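Local coordinates for protein protocadherin gamma-B3 (Homo sapiens, PDB 5K8R) that probably mediates calcium-dependent adhesion between cells, forming antiparallel homodimers through its first four cadherin repeats, and may help establish specific neuronal connections in the brain, at residues A[255-260]-A[283-288]; A[362-367]-A[390-395]. All coordinates share one frame; numbering follows the deposited sequence.

Contact 1 (A[255-260]-A[283-288]); sequences GKEVRQ and DSYTIG
Val258 divides its two methyls between Tyr285 and Ile287 of strand 284-292. CG1 lies 3.6 Å from Ile287 CD1, while CG2 sits 3.9 Å from Tyr285 CD1, at the edge of the phenol ring and near its plane. Both partners are passed alongside rather than met end on. With CG1 anti to the backbone N (chi1 -168°), one methyl goes to each neighbour; Ile287 answers with an extended chain (chi2 167°) that carries CD1 to the valine. Glu257 adds a loose touch, OE1 to Tyr285 CE1 at 4.4 Å, but its carboxylate belongs to a salt bridge with Arg282, just before the strand segment. The valine is held by a single helical turn: Gly255, at the N-cap, gives its carbonyl O to both Val258 N and Arg259 N. Farther out, the Tyr285 ring makes an edge-to-face contact with Phe262, and the backbones of Tyr285 and Ile287 are hydrogen-bonded to Ile305 and Val303. Helix 256-259 lies in the connection between strands 248-252 and 262-264 of the third cadherin repeat, and packs its valine onto strand 284-292, which runs between strands 298-308 and 248-252.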
ATOM      1  N   GLY A 255      27.915  17.587   1.842  1.00 52.64           N
ATOM      2  CA  GLY A 255      29.183  17.445   2.519  1.00 50.99           C
ATOM      3  C   GLY A 255      29.081  17.848   3.983  1.00 70.46           C
ATOM      4  O   GLY A 255      28.095  18.429   4.434  1.00 72.88           O
ATOM      5  N   LYS A 256      30.141  17.523   4.728  1.00 82.95           N
ATOM      6  CA  LYS A 256      30.153  17.834   6.153  1.00 80.29           C
ATOM      7  C   LYS A 256      30.211  19.335   6.409  1.00 63.29           C
ATOM      8  O   LYS A 256      29.713  19.802   7.439  1.00 53.25           O
ATOM      9  CB  LYS A 256      31.322  17.131   6.838  1.00 87.24           C
ATOM     10  CG  LYS A 256      31.094  15.646   7.068  1.00 84.66           C
ATOM     11  CD  LYS A 256      32.126  15.070   8.019  1.00 81.76           C
ATOM     12  CE  LYS A 256      31.790  13.635   8.387  1.00 81.94           C
ATOM     13  NZ  LYS A 256      32.756  13.071   9.368  1.00 84.24           N
ATOM     14  N   GLU A 257      30.810  20.105   5.494  1.00 63.55           N
ATOM     15  CA  GLU A 257      30.828  21.555   5.662  1.00 73.38           C
ATOM     16  C   GLU A 257      29.432  22.151   5.538  1.00 71.99           C
ATOM     17  O   GLU A 257      29.161  23.217   6.103  1.00 82.37           O
ATOM     18  CB  GLU A 257      31.763  22.205   4.642  1.00 84.70           C
ATOM     19  CG  GLU A 257      31.434  21.892   3.192  1.00 94.35           C
ATOM     20  CD  GLU A 257      32.194  22.776   2.222  1.00102.70           C
ATOM     21  OE1 GLU A 257      31.942  23.999   2.209  1.00100.68           O
ATOM     22  OE2 GLU A 257      33.059  22.255   1.485  1.00108.74           O
ATOM     23  N   VAL A 258      28.538  21.484   4.812  1.00 62.49           N
ATOM     24  CA  VAL A 258      27.175  21.969   4.629  1.00 56.38           C
ATOM     25  C   VAL A 258      26.239  21.234   5.578  1.00 50.77           C
ATOM     26  O   VAL A 258      25.214  21.780   6.002  1.00 44.70           O
ATOM     27  CB  VAL A 258      26.726  21.800   3.169  1.00 53.57           C
ATOM     28  CG1 VAL A 258      25.438  22.559   2.923  1.00 53.21           C
ATOM     29  CG2 VAL A 258      27.829  22.262   2.224  1.00 69.76           C
ATOM     30  N   ARG A 259      26.585  19.988   5.913  1.00 41.92           N
ATOM     31  CA  ARG A 259      25.816  19.244   6.903  1.00 48.59           C
ATOM     32  C   ARG A 259      25.804  19.959   8.248  1.00 56.51           C
ATOM     33  O   ARG A 259      24.790  19.938   8.958  1.00 57.11           O
ATOM     34  CB  ARG A 259      26.385  17.830   7.048  1.00 62.32           C
ATOM     35  CG  ARG A 259      25.779  17.044   8.199  1.00 76.61           C
ATOM     36  CD  ARG A 259      26.271  15.609   8.244  1.00 85.16           C
ATOM     37  NE  ARG A 259      25.551  14.747   7.310  1.00 98.37           N
ATOM     38  CZ  ARG A 259      25.989  14.434   6.096  1.00 96.69           C
ATOM     39  NH1 ARG A 259      27.149  14.912   5.665  1.00106.91           N
ATOM     40  NH2 ARG A 259      25.271  13.641   5.314  1.00 78.00           N
ATOM     41  N   GLN A 260      26.908  20.607   8.609  1.00 59.48           N
ATOM     42  CA  GLN A 260      27.004  21.359   9.852  1.00 57.26           C
ATOM     43  C   GLN A 260      26.511  22.794   9.715  1.00 56.63           C
ATOM     44  O   GLN A 260      26.648  23.575  10.663  1.00 64.06           O
ATOM     45  CB  GLN A 260      28.449  21.359  10.354  1.00 70.25           C
ATOM     46  CG  GLN A 260      28.985  19.986  10.717  1.00 84.69           C
ATOM     47  CD  GLN A 260      28.327  19.414  11.957  1.00 96.64           C
ATOM     48  OE1 GLN A 260      27.613  18.414  11.887  1.00105.39           O
ATOM     49  NE2 GLN A 260      28.572  20.042  13.102  1.00 95.40           N
ATOM     50  N   ASP A 283      30.686  31.819  -0.725  1.00 48.87           N
ATOM     51  CA  ASP A 283      29.669  32.805  -1.061  1.00 45.94           C
ATOM     52  C   ASP A 283      28.413  32.200  -1.675  1.00 43.37           C
ATOM     53  O   ASP A 283      27.456  32.937  -1.940  1.00 37.87           O
ATOM     54  CB  ASP A 283      30.250  33.858  -2.012  1.00 38.71           C
ATOM     55  CG  ASP A 283      30.907  33.246  -3.239  1.00 50.86           C
ATOM     56  OD1 ASP A 283      30.709  32.040  -3.494  1.00 55.78           O
ATOM     57  OD2 ASP A 283      31.620  33.980  -3.956  1.00 57.28           O
ATOM     58  N   SER A 284      28.386  30.891  -1.911  1.00 37.80           N
ATOM     59  CA  SER A 284      27.229  30.267  -2.538  1.00 43.32           C
ATOM     60  C   SER A 284      27.206  28.787  -2.193  1.00 48.01           C
ATOM     61  O   SER A 284      28.254  28.164  -2.000  1.00 42.48           O
ATOM     62  CB  SER A 284      27.245  30.460  -4.059  1.00 42.26           C
ATOM     63  OG  SER A 284      26.129  29.831  -4.665  1.00 43.86           O
ATOM     64  N   TYR A 285      25.996  28.232  -2.123  1.00 45.53           N
ATOM     65  CA  TYR A 285      25.790  26.817  -1.837  1.00 39.39           C
ATOM     66  C   TYR A 285      24.750  26.268  -2.801  1.00 37.05           C
ATOM     67  O   TYR A 285      23.618  26.758  -2.838  1.00 42.11           O
ATOM     68  CB  TYR A 285      25.333  26.601  -0.389  1.00 37.11           C
ATOM     69  CG  TYR A 285      26.361  26.962   0.660  1.00 38.01           C
ATOM     70  CD1 TYR A 285      27.220  26.001   1.177  1.00 48.31           C
ATOM     71  CD2 TYR A 285      26.463  28.259   1.143  1.00 43.12           C
ATOM     72  CE1 TYR A 285      28.156  26.324   2.142  1.00 45.90           C
ATOM     73  CE2 TYR A 285      27.398  28.592   2.107  1.00 39.98           C
ATOM     74  CZ  TYR A 285      28.241  27.621   2.601  1.00 39.83           C
ATOM     75  OH  TYR A 285      29.172  27.947   3.561  1.00 57.49           O
ATOM     76  N   THR A 286      25.126  25.254  -3.573  1.00 33.45           N
ATOM     77  CA  THR A 286      24.198  24.539  -4.443  1.00 43.66           C
ATOM     78  C   THR A 286      23.995  23.139  -3.877  1.00 47.45           C
ATOM     79  O   THR A 286      24.945  22.353  -3.799  1.00 47.78           O
ATOM     80  CB  THR A 286      24.715  24.478  -5.879  1.00 48.69           C
ATOM     81  OG1 THR A 286      24.748  25.800  -6.433  1.00 59.31           O
ATOM     82  CG2 THR A 286      23.807  23.604  -6.731  1.00 48.49           C
ATOM     83  N   ILE A 287      22.761  22.836  -3.482  1.00 48.00           N
ATOM     84  CA  ILE A 287      22.435  21.613  -2.758  1.00 43.98           C
ATOM     85  C   ILE A 287      21.305  20.898  -3.483  1.00 38.18           C
ATOM     86  O   ILE A 287      20.319  21.527  -3.877  1.00 40.06           O
ATOM     87  CB  ILE A 287      22.031  21.911  -1.301  1.00 30.25           C
ATOM     88  CG1 ILE A 287      23.121  22.717  -0.594  1.00 29.77           C
ATOM     89  CG2 ILE A 287      21.746  20.623  -0.557  1.00 36.93           C
ATOM     90  CD1 ILE A 287      22.670  23.320   0.718  1.00 33.14           C
ATOM     91  N   GLY A 288      21.443  19.585  -3.648  1.00 43.97           N
ATOM     92  CA  GLY A 288      20.383  18.780  -4.229  1.00 34.46           C
ATOM     93  C   GLY A 288      19.380  18.341  -3.171  1.00 41.07           C
ATOM     94  O   GLY A 288      19.750  17.954  -2.062  1.00 39.03           O
TER

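Contact 2 (A[362-367]-A[390-395])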
ATOM      1  N   PHE A 362      57.116  63.371   9.636  1.00 49.02           N
ATOM      2  CA  PHE A 362      57.025  62.266   8.693  1.00 40.92           C
ATOM      3  C   PHE A 362      55.808  62.474   7.796  1.00 37.96           C
ATOM      4  O   PHE A 362      55.031  63.420   7.970  1.00 41.10           O
ATOM      5  CB  PHE A 362      56.950  60.919   9.424  1.00 38.54           C
ATOM      6  CG  PHE A 362      58.030  60.726  10.451  1.00 48.86           C
ATOM      7  CD1 PHE A 362      59.353  60.584  10.068  1.00 45.97           C
ATOM      8  CD2 PHE A 362      57.720  60.677  11.800  1.00 50.55           C
ATOM      9  CE1 PHE A 362      60.348  60.404  11.013  1.00 36.81           C
ATOM     10  CE2 PHE A 362      58.710  60.499  12.748  1.00 48.17           C
ATOM     11  CZ  PHE A 362      60.024  60.361  12.354  1.00 32.71           C
ATOM     12  N   LYS A 363      55.638  61.569   6.836  1.00 44.22           N
ATOM     13  CA  LYS A 363      54.616  61.702   5.807  1.00 38.31           C
ATOM     14  C   LYS A 363      54.433  60.374   5.091  1.00 37.27           C
ATOM     15  O   LYS A 363      55.415  59.740   4.695  1.00 41.46           O
ATOM     16  CB  LYS A 363      55.000  62.801   4.811  1.00 37.29           C
ATOM     17  CG  LYS A 363      54.065  62.929   3.623  1.00 55.92           C
ATOM     18  CD  LYS A 363      54.639  63.870   2.574  1.00 56.07           C
ATOM     19  CE  LYS A 363      55.966  63.356   2.034  1.00 53.97           C
ATOM     20  NZ  LYS A 363      56.512  64.224   0.953  1.00 52.84           N
ATOM     21  N   ILE A 364      53.186  59.947   4.919  1.00 42.69           N
ATOM     22  CA  ILE A 364      52.895  58.680   4.257  1.00 32.89           C
ATOM     23  C   ILE A 364      52.858  58.897   2.750  1.00 38.41           C
ATOM     24  O   ILE A 364      52.141  59.775   2.251  1.00 39.75           O
ATOM     25  CB  ILE A 364      51.571  58.089   4.768  1.00 34.91           C
ATOM     26  CG1 ILE A 364      51.740  57.565   6.195  1.00 29.53           C
ATOM     27  CG2 ILE A 364      51.088  56.977   3.845  1.00 30.32           C
ATOM     28  CD1 ILE A 364      50.508  56.875   6.741  1.00 61.63           C
ATOM     29  N   VAL A 365      53.631  58.098   2.020  1.00 43.28           N
ATOM     30  CA  VAL A 365      53.672  58.140   0.563  1.00 38.08           C
ATOM     31  C   VAL A 365      53.185  56.795   0.045  1.00 37.82           C
ATOM     32  O   VAL A 365      53.812  55.760   0.303  1.00 48.54           O
ATOM     33  CB  VAL A 365      55.082  58.454   0.037  1.00 45.27           C
ATOM     34  CG1 VAL A 365      55.093  58.448  -1.485  1.00 58.85           C
ATOM     35  CG2 VAL A 365      55.564  59.792   0.573  1.00 40.38           C
ATOM     36  N   GLN A 366      52.102  56.794  -0.699  1.00 37.36           N
ATOM     37  CA  GLN A 366      51.512  55.584  -1.233  1.00 33.65           C
ATOM     38  C   GLN A 366      52.242  55.004  -2.436  1.00 50.68           C
ATOM     39  O   GLN A 366      52.502  55.700  -3.381  1.00 52.98           O
ATOM     40  CB  GLN A 366      50.060  55.851  -1.564  1.00 35.52           C
ATOM     41  CG  GLN A 366      49.395  54.801  -2.409  1.00 39.50           C
ATOM     42  CD  GLN A 366      47.909  54.723  -2.241  1.00 48.17           C
ATOM     43  OE1 GLN A 366      47.218  55.718  -2.205  1.00 57.42           O
ATOM     44  NE2 GLN A 366      47.413  53.530  -2.163  1.00 49.41           N
ATOM     45  N   ASP A 367      52.556  53.718  -2.377  1.00 43.73           N
ATOM     46  CA  ASP A 367      53.260  53.024  -3.442  1.00 45.44           C
ATOM     47  C   ASP A 367      52.341  52.178  -4.323  1.00 52.20           C
ATOM     48  O   ASP A 367      52.374  52.295  -5.523  1.00 61.11           O
ATOM     49  CB  ASP A 367      54.381  52.183  -2.874  1.00 36.43           C
ATOM     50  CG  ASP A 367      55.511  53.007  -2.368  1.00 50.22           C
ATOM     51  OD1 ASP A 367      55.906  53.942  -3.050  1.00 57.00           O
ATOM     52  OD2 ASP A 367      56.023  52.714  -1.294  1.00 54.35           O
ATOM     53  N   VAL A 390      54.831  56.988  16.411  1.00 44.69           N
ATOM     54  CA  VAL A 390      54.060  57.219  15.195  1.00 35.60           C
ATOM     55  C   VAL A 390      52.877  56.260  15.170  1.00 36.48           C
ATOM     56  O   VAL A 390      53.055  55.037  15.197  1.00 41.24           O
ATOM     57  CB  VAL A 390      54.936  57.046  13.945  1.00 35.27           C
ATOM     58  CG1 VAL A 390      54.093  57.161  12.688  1.00 37.06           C
ATOM     59  CG2 VAL A 390      56.053  58.079  13.938  1.00 34.19           C
ATOM     60  N   THR A 391      51.669  56.814  15.113  1.00 35.31           N
ATOM     61  CA  THR A 391      50.437  56.034  15.078  1.00 39.70           C
ATOM     62  C   THR A 391      49.867  56.070  13.666  1.00 36.22           C
ATOM     63  O   THR A 391      49.562  57.146  13.143  1.00 24.54           O
ATOM     64  CB  THR A 391      49.414  56.570  16.080  1.00 40.75           C
ATOM     65  OG1 THR A 391      49.913  56.407  17.413  1.00 56.22           O
ATOM     66  CG2 THR A 391      48.096  55.823  15.943  1.00 38.51           C
ATOM     67  N   ILE A 392      49.726  54.895  13.059  1.00 43.26           N
ATOM     68  CA  ILE A 392      49.150  54.752  11.727  1.00 41.63           C
ATOM     69  C   ILE A 392      47.734  54.217  11.876  1.00 47.33           C
ATOM     70  O   ILE A 392      47.498  53.265  12.633  1.00 45.22           O
ATOM     71  CB  ILE A 392      50.002  53.819  10.850  1.00 37.23           C
ATOM     72  CG1 ILE A 392      51.443  54.326  10.772  1.00 34.78           C
ATOM     73  CG2 ILE A 392      49.403  53.702   9.459  1.00 32.34           C
ATOM     74  CD1 ILE A 392      51.577  55.697  10.148  1.00 35.85           C
ATOM     75  N   THR A 393      46.789  54.828  11.163  1.00 40.13           N
ATOM     76  CA  THR A 393      45.390  54.430  11.227  1.00 36.64           C
ATOM     77  C   THR A 393      44.914  53.980   9.854  1.00 39.35           C
ATOM     78  O   THR A 393      45.320  54.542   8.830  1.00 40.50           O
ATOM     79  CB  THR A 393      44.501  55.573  11.735  1.00 44.89           C
ATOM     80  OG1 THR A 393      44.656  56.717  10.886  1.00 56.86           O
ATOM     81  CG2 THR A 393      44.879  55.951  13.159  1.00 47.12           C
ATOM     82  N   ALA A 394      44.056  52.961   9.838  1.00 47.57           N
ATOM     83  CA  ALA A 394      43.471  52.444   8.608  1.00 42.13           C
ATOM     84  C   ALA A 394      41.968  52.313   8.793  1.00 46.39           C
ATOM     85  O   ALA A 394      41.509  51.793   9.814  1.00 58.04           O
ATOM     86  CB  ALA A 394      44.077  51.091   8.224  1.00 39.83           C
ATOM     87  N   THR A 395      41.207  52.785   7.807  1.00 49.75           N
ATOM     88  CA  THR A 395      39.752  52.741   7.865  1.00 45.23           C
ATOM     89  C   THR A 395      39.216  52.287   6.518  1.00 39.97           C
ATOM     90  O   THR A 395      39.632  52.808   5.479  1.00 27.69           O
ATOM     91  CB  THR A 395      39.169  54.113   8.228  1.00 48.15           C
ATOM     92  OG1 THR A 395      39.760  54.579   9.447  1.00 51.71           O
ATOM     93  CG2 THR A 395      37.660  54.025   8.402  1.00 43.80           C
TER
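This contact is part of the core of the Greek-key beta sandwich of the fourth cadherin repeat, where strand 362-366 of one sheet faces strand 387-396 of the other. In cadherin lettering these are strands D and F. They lie in different sheets, so side chains alone join them, and the register pairs Phe362 with Val390 and Ile364 with Ile392 as both strands run in the same general direction. The CA atoms of Phe362 and Val390 are 8.7 Å apart and those of Ile364 and Ile392 9.2 Å, a spacing that the apolar side chains between the sheets span. Val390 CG2 approaches the Phe362 ring obliquely, 3.8 Å from both CD2 and CE2. Having its CG1 anti to the backbone N (chi1 175°) directs CG2 toward the ring. The same ring makes an edge-to-face contact with Tyr388, two residues before Val390 on the facing strand, and also touches Leu374 in its own sheet. Ile339, from strand 335-342, touches both isoleucines, while Ile392 also touches Cys354 and Leu356 of strand 352-357 in its own sheet. The second pair meets by its ends: Ile364 is extended (chi2 -176°), Ile392 is bent at its second torsion (chi2 -62°), and their CD1 methyls come tip to tip at 3.8 Å.

In the fold
Contacts 1 and 2 occupy successive cadherin repeats, the third and the fourth, with centres about 41 Å apart and no touch between them. In each, the second segment lies on the corresponding strand, 284-292 or 387-396, in the sheet that also holds the repeat's last strand. What meets that strand differs. Contact 1 brings up one turn of helix from a connection, and a single buried valine meets two strand residues while a charged side chain stands at its exposed margin. Contact 2 is strand against strand across the sandwich, two apolar pairs in register, with no exposed residue among those touching. Both are mainly buried and bury similar areas, 141 and 134 Å².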